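Long-range contacts in B12-binding domain-containing protein (Kitasatospora setae, PDB 6WTE), which probably acts as a cobalamin-dependent radical SAM methyltransferase (TsrM) that holds a [4Fe-4S] cluster and uses S-adenosylmethionine without radical chemistry: residues 265-269 and 302-308; 401-407 and 513-517; 423-429 and 446-452. All coordinates share one frame; numbering follows the deposited sequence.

Contact 1. Residues 265-269 and 302-308; sequences LDQHT and RLRLWVY
Asp266 pairs with Arg304 and His268 with Trp306 where two parallel strands of the radical SAM partial barrel lie side by side; helix 278-294 links them in a beta-alpha-beta unit. The backbone bonds alternate along the pair: Leu265 O accepts from Arg304 N, Arg304 O from Gln267 N, Gln267 O from Trp306 N (2.8 Å) and Trp306 O from Thr269 N.

The polar core is the buried Asp266 carboxylate. Arg304 takes it side-on in a salt bridge, NE to Asp266 OD1 at 3.1 Å and NH2 to OD2 at 2.9 Å. Both nitrogens approach from above the carboxylate plane, the two flat groups being 52° apart. The indole Trp306 NE1 meets the anti lone pair of Asp266 OD1 at 3.0 Å, and Tyr213 OH bonds OD2. A bend in the Arg304 chain (chi3 -72°) turns the edge of its guanidinium to Asp266, while Leu265 CB packs on one face of that group.

Apolar contacts line the other side of the sheet, toward helix 249-261. Leu303 CD1 presses against Gln267 CD at 3.6 Å, whereas Gln267 NE2 bonds Met256 O. Thr269 CG2 meets Val307 CG1 at 3.7 Å, two beta-branched residues suited to strands.

His268, which touches cobalamin, donates from ND1 to Thr269 O; Trp306 O sits over one face of its imidazole, 3.7 Å from His268 CG.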
loop_
_atom_site.group_PDB
_atom_site.type_symbol
_atom_site.label_atom_id
_atom_site.label_comp_id
_atom_site.label_asym_id
_atom_site.label_seq_id
_atom_site.Cartn_x
_atom_site.Cartn_y
_atom_site.Cartn_z
ATOM N N LEU A 265 8.727 19.157 3.744
ATOM C CA LEU A 265 9.245 19.477 2.417
ATOM C C LEU A 265 9.389 18.250 1.527
ATOM O O LEU A 265 9.147 18.338 0.318
ATOM C CB LEU A 265 10.591 20.191 2.542
ATOM C CG LEU A 265 10.570 21.515 3.307
ATOM C CD1 LEU A 265 11.984 22.079 3.378
ATOM C CD2 LEU A 265 9.622 22.504 2.637
ATOM N N ASP A 266 9.779 17.112 2.094
ATOM C CA ASP A 266 9.817 15.858 1.349
ATOM C C ASP A 266 8.417 15.263 1.284
ATOM O O ASP A 266 7.834 14.916 2.318
ATOM C CB ASP A 266 10.784 14.874 2.007
ATOM C CG ASP A 266 12.225 15.327 1.924
ATOM O OD1 ASP A 266 12.845 15.145 0.857
ATOM O OD2 ASP A 266 12.728 15.889 2.921
ATOM N N GLN A 267 7.878 15.136 0.077
ATOM C CA GLN A 267 6.531 14.620 -0.111
ATOM C C GLN A 267 6.564 13.475 -1.104
ATOM O O GLN A 267 7.241 13.550 -2.133
ATOM C CB GLN A 267 5.578 15.723 -0.582
ATOM C CG GLN A 267 5.549 16.909 0.381
ATOM C CD GLN A 267 4.668 18.050 -0.087
ATOM O OE1 GLN A 267 3.900 17.904 -1.032
ATOM N NE2 GLN A 267 4.778 19.198 0.582
ATOM N N HIS A 268 5.852 12.408 -0.769
ATOM C CA HIS A 268 5.800 11.204 -1.585
ATOM C C HIS A 268 4.404 11.082 -2.178
ATOM O O HIS A 268 3.413 11.149 -1.443
ATOM C CB HIS A 268 6.147 9.983 -0.730
ATOM C CG HIS A 268 6.515 8.767 -1.522
ATOM N ND1 HIS A 268 5.581 7.983 -2.165
ATOM C CD2 HIS A 268 7.719 8.201 -1.776
ATOM C CE1 HIS A 268 6.192 6.987 -2.779
ATOM N NE2 HIS A 268 7.490 7.097 -2.562
ATOM N N THR A 269 4.319 10.922 -3.503
ATOM C CA THR A 269 3.016 10.709 -4.126
ATOM C C THR A 269 2.453 9.368 -3.669
ATOM O O THR A 269 3.191 8.390 -3.527
ATOM C CB THR A 269 3.115 10.739 -5.658
ATOM O OG1 THR A 269 4.052 9.754 -6.108
ATOM C CG2 THR A 269 3.556 12.108 -6.139
ATOM N N ARG A 302 10.856 24.929 -1.829
ATOM C CA ARG A 302 11.723 23.967 -1.161
ATOM C C ARG A 302 11.175 22.544 -1.246
ATOM O O ARG A 302 11.663 21.656 -0.540
ATOM C CB ARG A 302 11.937 24.380 0.299
ATOM C CG ARG A 302 12.653 25.727 0.445
ATOM C CD ARG A 302 12.904 26.110 1.902
ATOM N NE ARG A 302 11.661 26.259 2.650
ATOM C CZ ARG A 302 10.872 27.328 2.587
ATOM N NH1 ARG A 302 11.190 28.351 1.802
ATOM N NH2 ARG A 302 9.758 27.373 3.305
ATOM N N LEU A 303 10.189 22.306 -2.111
ATOM C CA LEU A 303 9.603 20.976 -2.251
ATOM C C LEU A 303 10.638 19.962 -2.720
ATOM O O LEU A 303 11.470 20.247 -3.583
ATOM C CB LEU A 303 8.438 21.019 -3.240
ATOM C CG LEU A 303 7.841 19.674 -3.666
ATOM C CD1 LEU A 303 7.121 19.013 -2.494
ATOM C CD2 LEU A 303 6.903 19.853 -4.856
ATOM N N ARG A 304 10.596 18.775 -2.130
ATOM C CA ARG A 304 11.419 17.649 -2.561
ATOM C C ARG A 304 10.452 16.499 -2.817
ATOM O O ARG A 304 9.988 15.857 -1.872
ATOM C CB ARG A 304 12.477 17.307 -1.516
ATOM C CG ARG A 304 13.427 18.475 -1.246
ATOM C CD ARG A 304 14.578 18.096 -0.326
ATOM N NE ARG A 304 14.163 17.892 1.063
ATOM C CZ ARG A 304 14.223 18.817 2.018
ATOM N NH1 ARG A 304 14.674 20.034 1.751
ATOM N NH2 ARG A 304 13.829 18.522 3.251
ATOM N N LEU A 305 10.134 16.258 -4.087
ATOM C CA LEU A 305 9.064 15.346 -4.472
ATOM C C LEU A 305 9.630 13.969 -4.782
ATOM O O LEU A 305 10.622 13.845 -5.511
ATOM C CB LEU A 305 8.306 15.882 -5.689
ATOM C CG LEU A 305 7.055 15.116 -6.115
ATOM C CD1 LEU A 305 6.013 15.153 -5.011
ATOM C CD2 LEU A 305 6.509 15.731 -7.395
ATOM N N TRP A 306 8.978 12.937 -4.256
ATOM C CA TRP A 306 9.381 11.554 -4.468
ATOM C C TRP A 306 8.198 10.827 -5.081
ATOM O O TRP A 306 7.108 10.826 -4.506
ATOM C CB TRP A 306 9.819 10.908 -3.151
ATOM C CG TRP A 306 10.924 11.685 -2.481
ATOM C CD1 TRP A 306 10.785 12.748 -1.633
ATOM C CD2 TRP A 306 12.331 11.471 -2.630
ATOM N NE1 TRP A 306 12.024 13.207 -1.243
ATOM C CE2 TRP A 306 12.988 12.442 -1.848
ATOM C CE3 TRP A 306 13.102 10.559 -3.360
ATOM C CZ2 TRP A 306 14.377 12.513 -1.760
ATOM C CZ3 TRP A 306 14.482 10.637 -3.272
ATOM C CH2 TRP A 306 15.104 11.604 -2.477
ATOM N N VAL A 307 8.400 10.238 -6.258
ATOM C CA VAL A 307 7.288 9.666 -7.010
ATOM C C VAL A 307 7.563 8.196 -7.305
ATOM O O VAL A 307 8.701 7.723 -7.267
ATOM C CB VAL A 307 7.006 10.441 -8.322
ATOM C CG1 VAL A 307 6.722 11.912 -8.025
ATOM C CG2 VAL A 307 8.178 10.309 -9.320
ATOM N N TYR A 308 6.479 7.467 -7.576
ATOM C CA TYR A 308 6.524 6.062 -7.962
ATOM C C TYR A 308 5.875 5.936 -9.329
ATOM O O TYR A 308 4.769 6.446 -9.539
ATOM C CB TYR A 308 5.800 5.161 -6.949
ATOM C CG TYR A 308 6.052 3.692 -7.211
ATOM C CD1 TYR A 308 5.269 2.974 -8.108
ATOM C CD2 TYR A 308 7.096 3.029 -6.577
ATOM C CE1 TYR A 308 5.514 1.637 -8.361
ATOM C CE2 TYR A 308 7.344 1.696 -6.819
ATOM C CZ TYR A 308 6.554 1.006 -7.711
ATOM O OH TYR A 308 6.802 -0.325 -7.951
#

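Contact 2. Residues 401-407 and 513-517; sequences DATVTGF and RVMLP. With EDO (1,2-ethanediol), chain K.
Thr405 and Gly406 pair in parallel with Val514 and Met515, bonded from Thr405 N to Arg513 O, from Met515 N to Thr405 O and from Phe407 N to Met515 O (2.9 Å). Pro517 has no N-H to continue the pattern; its CD lies 3.2 Å from Phe407 O.

On the side of Thr405 and Val514 the contact is apolar. The Phe407 ring runs alongside Leu516 and points the same way, CD2 of the ring 3.5 Å from Leu516 CD2, while Val514 CG1 reaches the ring edge at CE2 (4.3 Å). Helix 387-398, through Met398 and Val394, and helix 491-503, through Leu502, pack against this patch, so large apolar residues suit it. On the reverse side, Met515 CG lies 3.8 Å from Val404 CG1. Gly406, opposite Met515 in the pairing, has no side chain, and its CA lies near Met515 CB. Trp548 and Trp551 also touch the extended, unbranched Met515 chain.

Strand 404-412 belongs to the mainly parallel sheet of the radical SAM core, where it pairs in parallel with strand 373-380; the short strand 514-515, from much later in the chain, adds itself alongside.

Arg513 carries most of the polar contacts. With CG between the backbone N and the carbonyl carbon (chi1 66°) and the chain straight to NE, its guanidinium reaches the end of helix 387-398, where NH2 bonds Met398 O. Asp401 OD1 stands over one guanidinium face, 3.7 Å from Arg513 NH2 and well out of its plane, so no N-H points at it and this long salt bridge rests on charge. Two waters fill in: one accepts from Ala402 N (3.0 Å) and, weakly, from Arg513 NH1; the other accepts from Arg513 NH1 (3.1 Å). Both also bond Thr405 OG1.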
loop_
_atom_site.group_PDB
_atom_site.type_symbol
_atom_site.label_atom_id
_atom_site.label_comp_id
_atom_site.label_asym_id
_atom_site.label_seq_id
_atom_site.Cartn_x
_atom_site.Cartn_y
_atom_site.Cartn_z
ATOM N N ASP A 401 22.827 1.153 -13.677
ATOM C CA ASP A 401 23.450 2.059 -12.710
ATOM C C ASP A 401 22.413 2.948 -12.029
ATOM O O ASP A 401 22.652 4.129 -11.773
ATOM C CB ASP A 401 24.545 2.911 -13.363
ATOM C CG ASP A 401 25.838 2.148 -13.564
ATOM O OD1 ASP A 401 25.918 0.991 -13.096
ATOM O OD2 ASP A 401 26.769 2.703 -14.191
ATOM N N ALA A 402 21.246 2.380 -11.727
ATOM C CA ALA A 402 20.271 3.108 -10.932
ATOM C C ALA A 402 20.854 3.412 -9.561
ATOM O O ALA A 402 21.743 2.708 -9.074
ATOM C CB ALA A 402 18.984 2.302 -10.784
ATOM N N THR A 403 20.354 4.476 -8.933
ATOM C CA THR A 403 20.861 4.824 -7.609
ATOM C C THR A 403 20.743 3.633 -6.675
ATOM O O THR A 403 21.699 3.264 -5.985
ATOM C CB THR A 403 20.110 6.022 -7.023
ATOM O OG1 THR A 403 20.031 7.072 -7.992
ATOM C CG2 THR A 403 20.822 6.524 -5.770
ATOM N N VAL A 404 19.569 3.015 -6.654
ATOM C CA VAL A 404 19.325 1.798 -5.899
ATOM C C VAL A 404 18.585 0.833 -6.809
ATOM O O VAL A 404 17.717 1.243 -7.591
ATOM C CB VAL A 404 18.516 2.074 -4.611
ATOM C CG1 VAL A 404 18.202 0.777 -3.878
ATOM C CG2 VAL A 404 19.287 3.027 -3.687
ATOM N N THR A 405 18.937 -0.445 -6.720
ATOM C CA THR A 405 18.208 -1.508 -7.401
ATOM C C THR A 405 17.684 -2.460 -6.335
ATOM O O THR A 405 18.469 -3.034 -5.575
ATOM C CB THR A 405 19.110 -2.232 -8.400
ATOM O OG1 THR A 405 19.801 -1.248 -9.172
ATOM C CG2 THR A 405 18.285 -3.101 -9.341
ATOM N N GLY A 406 16.370 -2.629 -6.286
ATOM C CA GLY A 406 15.721 -3.439 -5.265
ATOM C C GLY A 406 15.183 -4.720 -5.876
ATOM O O GLY A 406 14.572 -4.694 -6.949
ATOM N N PHE A 407 15.416 -5.833 -5.187
ATOM C CA PHE A 407 14.962 -7.142 -5.635
ATOM C C PHE A 407 14.022 -7.748 -4.603
ATOM O O PHE A 407 14.297 -7.713 -3.400
ATOM C CB PHE A 407 16.144 -8.084 -5.868
ATOM C CG PHE A 407 17.141 -7.571 -6.861
ATOM C CD1 PHE A 407 16.932 -7.736 -8.221
ATOM C CD2 PHE A 407 18.283 -6.906 -6.437
ATOM C CE1 PHE A 407 17.845 -7.262 -9.142
ATOM C CE2 PHE A 407 19.201 -6.431 -7.352
ATOM C CZ PHE A 407 18.984 -6.611 -8.709
ATOM N N ARG A 513 24.734 -0.511 -3.523
ATOM C CA ARG A 513 23.677 0.066 -4.345
ATOM C C ARG A 513 22.527 -0.898 -4.613
ATOM O O ARG A 513 21.723 -0.647 -5.515
ATOM C CB ARG A 513 24.243 0.592 -5.669
ATOM C CG ARG A 513 24.817 -0.452 -6.634
ATOM C CD ARG A 513 25.308 0.251 -7.913
ATOM N NE ARG A 513 25.891 -0.641 -8.916
ATOM C CZ ARG A 513 25.244 -1.098 -9.986
ATOM N NH1 ARG A 513 23.977 -0.763 -10.200
ATOM N NH2 ARG A 513 25.865 -1.896 -10.844
ATOM N N VAL A 514 22.416 -1.984 -3.846
ATOM C CA VAL A 514 21.320 -2.927 -4.024
ATOM C C VAL A 514 20.599 -3.136 -2.704
ATOM O O VAL A 514 21.195 -3.066 -1.623
ATOM C CB VAL A 514 21.787 -4.293 -4.570
ATOM C CG1 VAL A 514 22.541 -4.117 -5.867
ATOM C CG2 VAL A 514 22.631 -5.026 -3.545
ATOM N N MET A 515 19.303 -3.412 -2.809
ATOM C CA MET A 515 18.475 -3.847 -1.693
ATOM C C MET A 515 17.970 -5.245 -2.011
ATOM O O MET A 515 17.242 -5.431 -2.988
ATOM C CB MET A 515 17.310 -2.889 -1.476
ATOM C CG MET A 515 17.721 -1.561 -0.867
ATOM S SD MET A 515 16.252 -0.601 -0.476
ATOM C CE MET A 515 16.958 0.832 0.330
ATOM N N LEU A 516 18.349 -6.213 -1.183
ATOM C CA LEU A 516 18.003 -7.612 -1.359
ATOM C C LEU A 516 17.163 -8.086 -0.184
ATOM O O LEU A 516 17.269 -7.541 0.918
ATOM C CB LEU A 516 19.265 -8.477 -1.446
ATOM C CG LEU A 516 20.188 -8.215 -2.633
ATOM C CD1 LEU A 516 21.576 -8.746 -2.341
ATOM C CD2 LEU A 516 19.612 -8.902 -3.842
ATOM N N PRO A 517 16.325 -9.095 -0.383
ATOM C CA PRO A 517 15.620 -9.682 0.755
ATOM C C PRO A 517 16.608 -10.394 1.659
ATOM O O PRO A 517 17.627 -10.925 1.210
ATOM C CB PRO A 517 14.645 -10.667 0.104
ATOM C CG PRO A 517 15.261 -11.002 -1.199
ATOM C CD PRO A 517 16.001 -9.776 -1.649
HETATM C C1 EDO K . 22.990 8.121 -8.327
HETATM O O1 EDO K . 22.140 7.508 -9.301
HETATM C C2 EDO K . 23.124 9.595 -8.675
HETATM O O2 EDO K . 23.864 10.247 -7.641
HETATM O O HOH W 1 21.068 -0.593 -11.447
HETATM O O HOH W 2 21.813 0.174 -8.203
#

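Contact 3. Residues 423-429 and 446-452; sequences IAEQCAG and VLKPLRM. With EDO (1,2-ethanediol), chain J.
Here the C-terminal end of helix 418-427 docks on a loop, with Ala424, Cys427 and Gly429 meeting Leu447 and Pro449; the contact lies in the radical SAM core, away from the cofactor sites. Small residues let the loop come close. Leu447 CB packs 4.0 Å from Cys427 SG, and Leu447 CD1 reaches Ile423 CG2, while Leu436 of strand 436-437 touches all three side chains. Pro449, with no N-H to satisfy, brings CG within 3.4 Å of Ala424 O.

Polar links reinforce this. Leu447 N donates to Cys427 SG at 3.6 Å and nearly straight (163°), so the thiol serves as acceptor as well as apolar filler. Beyond the helix, Ala428 and Gly429 both have positive phi; Gly429 N makes a weak bond to Leu447 O, and Gly429, without a side chain, lies close beside Met452 SD.

Glu425 bends at chi2 (-59°) and forms a salt bridge with Arg451, the two flat groups nearly coplanar. Arg451 NH2 uses the syn lone pair of Glu425 OE1 at 3.0 Å, while Arg451 NH1 is modelled doubtfully close to OE2. Glu425 OE2 also lies 3.4 Å from Pro449 CB. Replacing Glu425 by alanine is likely to leave the Arg451 guanidinium without its charged mate and take away the carboxylate beside the Pro449 ring. Past the helix end, Met452 CE rests 3.5 Å from Ala428 O.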
loop_
_atom_site.group_PDB
_atom_site.type_symbol
_atom_site.label_atom_id
_atom_site.label_comp_id
_atom_site.label_asym_id
_atom_site.label_seq_id
_atom_site.Cartn_x
_atom_site.Cartn_y
_atom_site.Cartn_z
ATOM N N ILE A 423 -4.862 -19.069 -9.866
ATOM C CA ILE A 423 -4.379 -20.180 -9.057
ATOM C C ILE A 423 -5.544 -20.886 -8.371
ATOM O O ILE A 423 -5.563 -22.117 -8.262
ATOM C CB ILE A 423 -3.314 -19.692 -8.065
ATOM C CG1 ILE A 423 -2.023 -19.387 -8.832
ATOM C CG2 ILE A 423 -3.057 -20.735 -7.000
ATOM C CD1 ILE A 423 -0.998 -18.617 -8.048
ATOM N N ALA A 424 -6.550 -20.129 -7.926
ATOM C CA ALA A 424 -7.756 -20.767 -7.397
ATOM C C ALA A 424 -8.454 -21.611 -8.461
ATOM O O ALA A 424 -8.940 -22.710 -8.170
ATOM C CB ALA A 424 -8.711 -19.714 -6.836
ATOM N N GLU A 425 -8.516 -21.114 -9.702
ATOM C CA GLU A 425 -9.074 -21.909 -10.795
ATOM C C GLU A 425 -8.320 -23.220 -10.969
ATOM O O GLU A 425 -8.929 -24.271 -11.203
ATOM C CB GLU A 425 -9.042 -21.120 -12.104
ATOM C CG GLU A 425 -10.073 -20.020 -12.210
ATOM C CD GLU A 425 -11.498 -20.536 -12.086
ATOM O OE1 GLU A 425 -11.772 -21.669 -12.533
ATOM O OE2 GLU A 425 -12.341 -19.795 -11.550
ATOM N N GLN A 426 -6.989 -23.173 -10.887
ATOM C CA GLN A 426 -6.206 -24.390 -11.060
ATOM C C GLN A 426 -6.499 -25.400 -9.960
ATOM O O GLN A 426 -6.471 -26.611 -10.204
ATOM C CB GLN A 426 -4.720 -24.048 -11.096
ATOM C CG GLN A 426 -4.336 -23.209 -12.298
ATOM C CD GLN A 426 -2.899 -22.760 -12.253
ATOM O OE1 GLN A 426 -2.146 -23.139 -11.355
ATOM N NE2 GLN A 426 -2.506 -21.953 -13.224
ATOM N N CYS A 427 -6.775 -24.921 -8.747
ATOM C CA CYS A 427 -7.160 -25.814 -7.660
ATOM C C CYS A 427 -8.560 -26.370 -7.876
ATOM O O CYS A 427 -8.819 -27.541 -7.575
ATOM C CB CYS A 427 -7.089 -25.077 -6.321
ATOM S SG CYS A 427 -5.428 -24.615 -5.796
ATOM N N ALA A 428 -9.482 -25.534 -8.364
ATOM C CA ALA A 428 -10.871 -25.934 -8.620
ATOM C C ALA A 428 -11.509 -26.603 -7.404
ATOM O O ALA A 428 -12.432 -27.413 -7.539
ATOM C CB ALA A 428 -10.975 -26.849 -9.845
ATOM N N GLY A 429 -11.020 -26.270 -6.210
ATOM C CA GLY A 429 -11.549 -26.826 -4.978
ATOM C C GLY A 429 -11.255 -28.288 -4.712
ATOM O O GLY A 429 -11.767 -28.826 -3.727
ATOM N N VAL A 446 -5.607 -26.293 -0.912
ATOM C CA VAL A 446 -6.660 -26.479 -1.902
ATOM C C VAL A 446 -7.556 -25.249 -1.847
ATOM O O VAL A 446 -8.409 -25.126 -0.959
ATOM C CB VAL A 446 -7.459 -27.763 -1.656
ATOM C CG1 VAL A 446 -8.587 -27.869 -2.662
ATOM C CG2 VAL A 446 -6.548 -28.980 -1.746
ATOM N N LEU A 447 -7.396 -24.357 -2.819
ATOM C CA LEU A 447 -8.199 -23.148 -2.900
ATOM C C LEU A 447 -9.486 -23.408 -3.672
ATOM O O LEU A 447 -9.598 -24.368 -4.439
ATOM C CB LEU A 447 -7.421 -22.021 -3.577
ATOM C CG LEU A 447 -6.096 -21.623 -2.935
ATOM C CD1 LEU A 447 -5.429 -20.525 -3.758
ATOM C CD2 LEU A 447 -6.335 -21.175 -1.502
ATOM N N LYS A 448 -10.457 -22.517 -3.471
ATOM C CA LYS A 448 -11.740 -22.572 -4.142
ATOM C C LYS A 448 -11.947 -21.297 -4.947
ATOM O O LYS A 448 -11.773 -20.195 -4.406
ATOM C CB LYS A 448 -12.892 -22.740 -3.120
ATOM C CG LYS A 448 -12.791 -24.021 -2.294
ATOM C CD LYS A 448 -13.755 -24.044 -1.108
ATOM C CE LYS A 448 -15.202 -24.095 -1.550
ATOM N NZ LYS A 448 -16.114 -24.415 -0.397
ATOM N N PRO A 449 -12.301 -21.394 -6.227
ATOM C CA PRO A 449 -12.712 -20.201 -6.973
ATOM C C PRO A 449 -13.952 -19.585 -6.347
ATOM O O PRO A 449 -14.748 -20.263 -5.691
ATOM C CB PRO A 449 -13.010 -20.739 -8.378
ATOM C CG PRO A 449 -12.284 -22.037 -8.454
ATOM C CD PRO A 449 -12.303 -22.599 -7.070
ATOM N N LEU A 450 -14.122 -18.281 -6.595
ATOM C CA LEU A 450 -15.209 -17.522 -5.978
ATOM C C LEU A 450 -16.570 -18.172 -6.203
ATOM O O LEU A 450 -17.397 -18.223 -5.285
ATOM C CB LEU A 450 -15.210 -16.092 -6.518
ATOM C CG LEU A 450 -16.441 -15.251 -6.171
ATOM C CD1 LEU A 450 -16.547 -15.000 -4.670
ATOM C CD2 LEU A 450 -16.421 -13.938 -6.928
ATOM N N ARG A 451 -16.825 -18.676 -7.414
ATOM C CA ARG A 451 -18.138 -19.247 -7.702
ATOM C C ARG A 451 -18.409 -20.517 -6.906
ATOM O O ARG A 451 -19.562 -20.950 -6.825
ATOM C CB ARG A 451 -18.274 -19.541 -9.195
ATOM C CG ARG A 451 -17.350 -20.630 -9.696
ATOM C CD ARG A 451 -17.432 -20.773 -11.205
ATOM N NE ARG A 451 -16.569 -21.842 -11.685
ATOM C CZ ARG A 451 -15.252 -21.725 -11.827
ATOM N NH1 ARG A 451 -14.650 -20.581 -11.525
ATOM N NH2 ARG A 451 -14.537 -22.749 -12.269
ATOM N N MET A 452 -17.381 -21.128 -6.333
ATOM C CA MET A 452 -17.558 -22.301 -5.492
ATOM C C MET A 452 -17.655 -21.960 -4.015
ATOM O O MET A 452 -17.817 -22.872 -3.198
ATOM C CB MET A 452 -16.404 -23.282 -5.701
ATOM C CG MET A 452 -16.306 -23.843 -7.097
ATOM S SD MET A 452 -15.024 -25.101 -7.139
ATOM C CE MET A 452 -14.903 -25.393 -8.903
HETATM C C1 EDO J . -0.148 -18.855 -13.285
HETATM O O1 EDO J . -1.251 -18.295 -12.572
HETATM C C2 EDO J . 0.364 -20.077 -12.533
HETATM O O2 EDO J . 0.476 -21.165 -13.456
#

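How the contacts relate
From the N terminus, the B12-binding domain comes first and then the radical SAM core, where contact 1 closes a beta-alpha-beta loop through helix 278-294 and finishes before the others open. Contact 2 opens at 401-407 and closes only at 513-517, over a hundred residues later, fixing a late strand beside strand 404-412. Contact 3 is nested inside that long loop: helix 418-427 follows the strand, and segment 446-452 returns to its end. Contacts 1 and 2 share one sheet, their centres about 20 Å apart, whereas contact 3 lies across the chain's centre from contact 1, about 42 Å between centres. None touches another.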